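Local coordinates for protein BA42 (Bizionia argentinensis, PDB 4OA3), which is of unknown function but consists of a stand-alone TPM domain that binds two calcium ions, at residues Asp43-Asp46 with Arg47-Val51; Gln102-Phe105 with Lys106-Asn109. All coordinates share one frame; numbering follows the deposited sequence.

Contact 1: Asp43-Asp46 with Arg47-Val51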
ATOM      1  N   ASP A  43      -4.426  15.928   9.710  1.00 16.06           N
ATOM      2  CA  ASP A  43      -5.080  14.626   9.870  1.00 16.91           C
ATOM      3  C   ASP A  43      -4.631  13.770   8.658  1.00 18.86           C
ATOM      4  O   ASP A  43      -5.239  13.835   7.582  1.00 17.42           O
ATOM      5  CB  ASP A  43      -6.573  14.760   9.964  1.00 19.03           C
ATOM      6  CG  ASP A  43      -7.231  13.450  10.359  1.00 25.83           C
ATOM      7  OD1 ASP A  43      -6.622  12.388  10.119  1.00 24.55           O
ATOM      8  OD2 ASP A  43      -8.314  13.498  10.968  1.00 30.66           O
ATOM      9  N   VAL A  44      -3.550  12.997   8.825  0.50 16.57           N
ATOM     10  CA  VAL A  44      -3.001  12.182   7.737  0.50 16.09           C
ATOM     11  C   VAL A  44      -3.979  11.127   7.246  0.50 19.86           C
ATOM     12  O   VAL A  44      -3.973  10.829   6.057  0.50 18.97           O
ATOM     13  CB  VAL A  44      -1.618  11.574   8.081  0.50 19.58           C
ATOM     14  CG1 VAL A  44      -0.589  12.676   8.343  0.50 19.75           C
ATOM     15  CG2 VAL A  44      -1.706  10.615   9.278  0.50 19.26           C
ATOM     16  N   PHE A  45      -4.811  10.550   8.138  1.00 18.16           N
ATOM     17  CA  PHE A  45      -5.800   9.549   7.748  1.00 18.10           C
ATOM     18  C   PHE A  45      -6.791  10.142   6.748  1.00 20.25           C
ATOM     19  O   PHE A  45      -7.039   9.526   5.710  1.00 19.86           O
ATOM     20  CB  PHE A  45      -6.540   9.038   8.984  1.00 20.62           C
ATOM     21  CG  PHE A  45      -7.527   7.929   8.728  1.00 22.88           C
ATOM     22  CD1 PHE A  45      -8.867   8.207   8.510  1.00 26.10           C
ATOM     23  CD2 PHE A  45      -7.109   6.612   8.689  1.00 25.72           C
ATOM     24  CE1 PHE A  45      -9.785   7.171   8.320  1.00 27.01           C
ATOM     25  CE2 PHE A  45      -8.025   5.578   8.513  1.00 28.07           C
ATOM     26  CZ  PHE A  45      -9.351   5.870   8.315  1.00 25.02           C
ATOM     27  N   ASP A  46      -7.333  11.357   7.021  1.00 18.28           N
ATOM     28  CA  ASP A  46      -8.248  12.019   6.120  1.00 17.88           C
ATOM     29  C   ASP A  46      -7.567  12.284   4.768  1.00 17.50           C
ATOM     30  O   ASP A  46      -8.208  12.134   3.730  1.00 17.90           O
ATOM     31  CB  ASP A  46      -8.812  13.351   6.690  1.00 20.91           C
ATOM     32  CG  ASP A  46     -10.025  13.181   7.588  1.00 39.24           C
ATOM     33  OD1 ASP A  46     -10.232  12.065   8.099  1.00 42.94           O
ATOM     34  OD2 ASP A  46     -10.764  14.172   7.780  1.00 46.83           O
ATOM     35  N   ARG A  47      -6.297  12.684   4.772  1.00 14.95           N
ATOM     36  CA  ARG A  47      -5.623  12.920   3.505  1.00 14.01           C
ATOM     37  C   ARG A  47      -5.503  11.597   2.733  1.00 15.29           C
ATOM     38  O   ARG A  47      -5.763  11.552   1.526  1.00 14.97           O
ATOM     39  CB  ARG A  47      -4.240  13.562   3.711  1.00 13.99           C
ATOM     40  CG  ARG A  47      -3.398  13.700   2.437  1.00 16.35           C
ATOM     41  CD  ARG A  47      -4.090  14.473   1.337  1.00 14.76           C
ATOM     42  NE  ARG A  47      -3.240  14.586   0.148  1.00 15.15           N
ATOM     43  CZ  ARG A  47      -3.670  14.969  -1.054  1.00 18.56           C
ATOM     44  NH1 ARG A  47      -4.940  15.315  -1.239  1.00 17.70           N
ATOM     45  NH2 ARG A  47      -2.838  14.987  -2.087  1.00 18.33           N
ATOM     46  N   ALA A  48      -5.075  10.535   3.408  1.00 15.10           N
ATOM     47  CA  ALA A  48      -4.971   9.236   2.718  1.00 13.55           C
ATOM     48  C   ALA A  48      -6.326   8.775   2.166  1.00 16.22           C
ATOM     49  O   ALA A  48      -6.384   8.238   1.068  1.00 15.70           O
ATOM     50  CB  ALA A  48      -4.425   8.196   3.670  1.00 15.47           C
ATOM     51  N   MET A  49      -7.422   9.006   2.894  1.00 15.88           N
ATOM     52  CA  MET A  49      -8.774   8.678   2.456  1.00 17.98           C
ATOM     53  C   MET A  49      -9.133   9.497   1.197  1.00 17.94           C
ATOM     54  O   MET A  49      -9.663   8.927   0.250  1.00 18.08           O
ATOM     55  CB  MET A  49      -9.748   8.998   3.585  1.00 22.88           C
ATOM     56  CG  MET A  49     -11.150   8.601   3.300  1.00 30.01           C
ATOM     57  SD  MET A  49     -12.127   8.504   4.838  1.00 38.55           S
ATOM     58  CE  MET A  49     -12.157  10.158   5.291  1.00 36.24           C
ATOM     59  N   ASP A  50      -8.775  10.792   1.152  1.00 15.94           N
ATOM     60  CA  ASP A  50      -9.013  11.603  -0.043  1.00 14.86           C
ATOM     61  C   ASP A  50      -8.212  11.048  -1.219  1.00 16.59           C
ATOM     62  O   ASP A  50      -8.712  10.988  -2.340  1.00 17.05           O
ATOM     63  CB  ASP A  50      -8.629  13.083   0.183  1.00 15.56           C
ATOM     64  CG  ASP A  50      -9.523  13.878   1.128  1.00 19.67           C
ATOM     65  OD1 ASP A  50     -10.707  13.506   1.293  1.00 20.46           O
ATOM     66  OD2 ASP A  50      -9.073  14.906   1.622  1.00 21.06           O
ATOM     67  N   VAL A  51      -6.952  10.698  -1.002  1.00 14.20           N
ATOM     68  CA  VAL A  51      -6.147  10.150  -2.095  1.00 12.67           C
ATOM     69  C   VAL A  51      -6.725   8.818  -2.580  1.00 13.84           C
ATOM     70  O   VAL A  51      -6.857   8.624  -3.795  1.00 13.87           O
ATOM     71  CB  VAL A  51      -4.687   9.993  -1.652  1.00 14.72           C
ATOM     72  CG1 VAL A  51      -3.867   9.248  -2.703  1.00 13.40           C
ATOM     73  CG2 VAL A  51      -4.051  11.359  -1.408  1.00 15.23           C
TER
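Asp43-Asp46 and Arg47-Val51 meet within the opening turns of helix 44-54, a local contact at the surface of the domain. Asp43 is the N-cap: its carboxylate folds over the first turn, where OD1 accepts a weak bond from Asp46 N (3.3 Å), and its own carbonyl O takes Arg47 N in the carbonyl plane at 3.2 Å. Aspartate suits this place because its short side chain brings an acceptor to the first-turn N-H groups. The i to i+4 bonds continue with Ala48 N to Val44 O (2.9 Å), Met49 N to Phe45 O and Asp50 N to Asp46 O.

Among the side chains, Phe45 and Met49 form a Met-aromatic contact. SD of Met49 comes obliquely to the ring, 4.4 Å from Phe45 CE1, carried there by a chain extended through its first two torsions (CG anti to the backbone N, chi1 -175°). Only the last torsion is bent (67°), turning the methyl CE to 3.9 Å from Asp46 OD1, the two side chains running side by side. Tyr80 meets the Phe45 ring and touches Met49, tying this face to strand 76-81. Arg47 leaves on another face: Val51 CG2 sits over the centre of its guanidinium, 3.6 Å above the plane, while NH2 makes a salt bridge to Glu37. Small Ala48 suits the buried side, against Val78 and Tyr69. The whole is an N-capped helix forming the crossover of the beta-alpha-beta unit 31-37, 44-54, 65-71.

Contact 2: Gln102-Phe105 with Lys106-Asn109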
ATOM      1  N   GLN A 102       8.507   0.753   8.782  1.00 18.36           N
ATOM      2  CA  GLN A 102       9.208   1.604   9.732  1.00 19.93           C
ATOM      3  C   GLN A 102      10.622   1.111  10.012  1.00 22.42           C
ATOM      4  O   GLN A 102      11.542   1.908  10.121  1.00 22.41           O
ATOM      5  CB  GLN A 102       8.434   1.668  11.047  1.00 21.22           C
ATOM      6  CG  GLN A 102       8.988   2.731  12.013  1.00 31.73           C
ATOM      7  CD  GLN A 102       8.903   4.099  11.387  1.00 41.77           C
ATOM      8  OE1 GLN A 102       7.839   4.496  10.922  1.00 35.96           O
ATOM      9  NE2 GLN A 102      10.023   4.784  11.204  1.00 35.98           N
ATOM     10  N   LEU A 103      10.807  -0.201  10.106  1.00 18.95           N
ATOM     11  CA  LEU A 103      12.136  -0.755  10.341  1.00 18.99           C
ATOM     12  C   LEU A 103      13.111  -0.266   9.298  1.00 21.21           C
ATOM     13  O   LEU A 103      14.259   0.064   9.607  1.00 22.16           O
ATOM     14  CB  LEU A 103      12.065  -2.275  10.327  1.00 18.19           C
ATOM     15  CG  LEU A 103      13.399  -3.017  10.459  1.00 19.34           C
ATOM     16  CD1 LEU A 103      14.094  -2.702  11.807  1.00 18.61           C
ATOM     17  CD2 LEU A 103      13.194  -4.506  10.305  1.00 21.46           C
ATOM     18  N   GLN A 104      12.680  -0.230   8.026  1.00 18.52           N
ATOM     19  CA  GLN A 104      13.567   0.211   6.977  1.00 18.12           C
ATOM     20  C   GLN A 104      13.620   1.724   6.885  1.00 21.51           C
ATOM     21  O   GLN A 104      14.701   2.253   6.663  1.00 20.56           O
ATOM     22  CB  GLN A 104      13.131  -0.369   5.633  1.00 18.46           C
ATOM     23  CG  GLN A 104      13.073  -1.884   5.583  1.00 19.25           C
ATOM     24  CD  GLN A 104      14.390  -2.487   5.976  1.00 20.94           C
ATOM     25  OE1 GLN A 104      15.461  -2.014   5.568  1.00 19.81           O
ATOM     26  NE2 GLN A 104      14.339  -3.501   6.827  1.00 20.66           N
ATOM     27  N   PHE A 105      12.496   2.417   7.086  1.00 20.94           N
ATOM     28  CA  PHE A 105      12.501   3.886   7.008  1.00 21.87           C
ATOM     29  C   PHE A 105      13.390   4.505   8.069  1.00 30.86           C
ATOM     30  O   PHE A 105      14.081   5.463   7.756  1.00 31.69           O
ATOM     31  CB  PHE A 105      11.085   4.473   7.126  1.00 23.03           C
ATOM     32  CG  PHE A 105      10.186   4.447   5.917  1.00 23.47           C
ATOM     33  CD1 PHE A 105      10.555   3.764   4.764  1.00 23.77           C
ATOM     34  CD2 PHE A 105       8.982   5.138   5.917  1.00 25.06           C
ATOM     35  CE1 PHE A 105       9.734   3.781   3.635  1.00 24.00           C
ATOM     36  CE2 PHE A 105       8.150   5.119   4.800  1.00 26.44           C
ATOM     37  CZ  PHE A 105       8.524   4.420   3.674  1.00 23.13           C
ATOM     38  N   LYS A 106      13.450   3.918   9.277  1.00 28.17           N
ATOM     39  CA  LYS A 106      14.302   4.466  10.339  1.00 29.82           C
ATOM     40  C   LYS A 106      15.785   4.297  10.041  1.00 33.79           C
ATOM     41  O   LYS A 106      16.588   5.016  10.626  1.00 34.59           O
ATOM     42  CB  LYS A 106      13.907   3.935  11.719  1.00 33.16           C
ATOM     43  CG  LYS A 106      14.523   2.629  12.132  1.00 37.96           C
ATOM     44  CD  LYS A 106      13.665   1.943  13.183  1.00 52.95           C
ATOM     45  CE  LYS A 106      14.470   1.053  14.095  1.00 64.79           C
ATOM     46  NZ  LYS A 106      13.610   0.275  15.026  1.00 78.09           N
ATOM     47  N   GLN A 107      16.156   3.397   9.102  1.00 27.26           N
ATOM     48  CA  GLN A 107      17.524   3.191   8.654  1.00 26.18           C
ATOM     49  C   GLN A 107      17.870   3.915   7.331  1.00 30.08           C
ATOM     50  O   GLN A 107      18.958   3.710   6.801  1.00 30.17           O
ATOM     51  CB  GLN A 107      17.771   1.696   8.429  1.00 26.63           C
ATOM     52  CG  GLN A 107      17.624   0.841   9.663  1.00 28.69           C
ATOM     53  CD  GLN A 107      17.874  -0.594   9.305  1.00 30.18           C
ATOM     54  OE1 GLN A 107      19.020  -1.036   9.181  1.00 32.95           O
ATOM     55  NE2 GLN A 107      16.816  -1.373   9.148  1.00 23.50           N
ATOM     56  N   GLY A 108      16.940   4.686   6.781  1.00 28.23           N
ATOM     57  CA  GLY A 108      17.147   5.383   5.516  1.00 28.40           C
ATOM     58  C   GLY A 108      16.994   4.505   4.288  1.00 30.81           C
ATOM     59  O   GLY A 108      17.494   4.848   3.214  1.00 30.51           O
ATOM     60  N   ASN A 109      16.293   3.364   4.424  1.00 23.98           N
ATOM     61  CA  ASN A 109      16.114   2.423   3.317  1.00 22.33           C
ATOM     62  C   ASN A 109      14.697   2.575   2.808  1.00 23.63           C
ATOM     63  O   ASN A 109      13.825   1.769   3.090  1.00 21.84           O
ATOM     64  CB  ASN A 109      16.368   1.005   3.789  1.00 21.83           C
ATOM     65  CG  ASN A 109      17.754   0.753   4.300  1.00 37.12           C
ATOM     66  OD1 ASN A 109      18.713   1.419   3.894  1.00 30.49           O
ATOM     67  ND2 ASN A 109      17.882  -0.234   5.187  1.00 31.03           N
TER
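Gln104 O is gripped by two backbone donors, Gln107 N at 3.1 Å and Asn109 N at 3.0 Å, which reach it from opposite faces of its carbonyl plane. The second of these, together with Gly108 N to Phe105 O (3.1 Å), closes the end of helix 95-105. Here the chain forms a type I beta turn from Phe105 to Gly108, and the positive phi of Gly108 (79°) completes a Schellman motif; with no CB, glycine takes this backbone shape at little cost. The chain then passes directly into helix 110-128, with Asn109 at its N-cap position, although its side chain makes no capping bond and is turned to Gln104 instead.

The side chain of Gln104 repeats the link made by its backbone. Its OE1 accepts from Asn109 ND2 at 3.0 Å, nearly along the C=O axis, and the two amides are almost coplanar, 11° apart. A bend at chi2 (-56°) folds the glutamine back so that its amide can meet the short asparagine. A leucine in its place would probably leave Asn109 ND2 without this acceptor and the asparagine amide freer to turn.

Gln107 uses its length differently: NE2 donates to Leu103 O at 3.0 Å, the acceptor lying in the amide plane of the glutamine but the donor well above the carbonyl plane. Its side chain runs alongside Leu103, with NE2 4.0 Å from Leu103 CG. Lys106, whose N bonds to Gln102 O, lays its aliphatic CG 3.6 Å from Leu103 O, a place where a flexible chain suits the exposed surface. Inward, the Phe105 ring packs with Phe77 and Phe110.

Contact 1 is a helix start and contact 2 a helix end, on two different helices: residues 43-51 start helix 44-54, whereas residues 102-109 finish helix 95-105 and lead into helix 110-128. They do not touch, with centres 22 Å apart and nearest atoms about 11 Å apart. Strand 76-81 lies within reach of both, since Val78 and Tyr80 meet contact 1 and Phe77 meets Phe105 of contact 2. Both sit toward the surface, their centres about 14 and 16 Å from the centre of the chain. Neither includes a calcium ligand; the two ions are held elsewhere, by Glu25, Glu31 and residues of the 135-141 region.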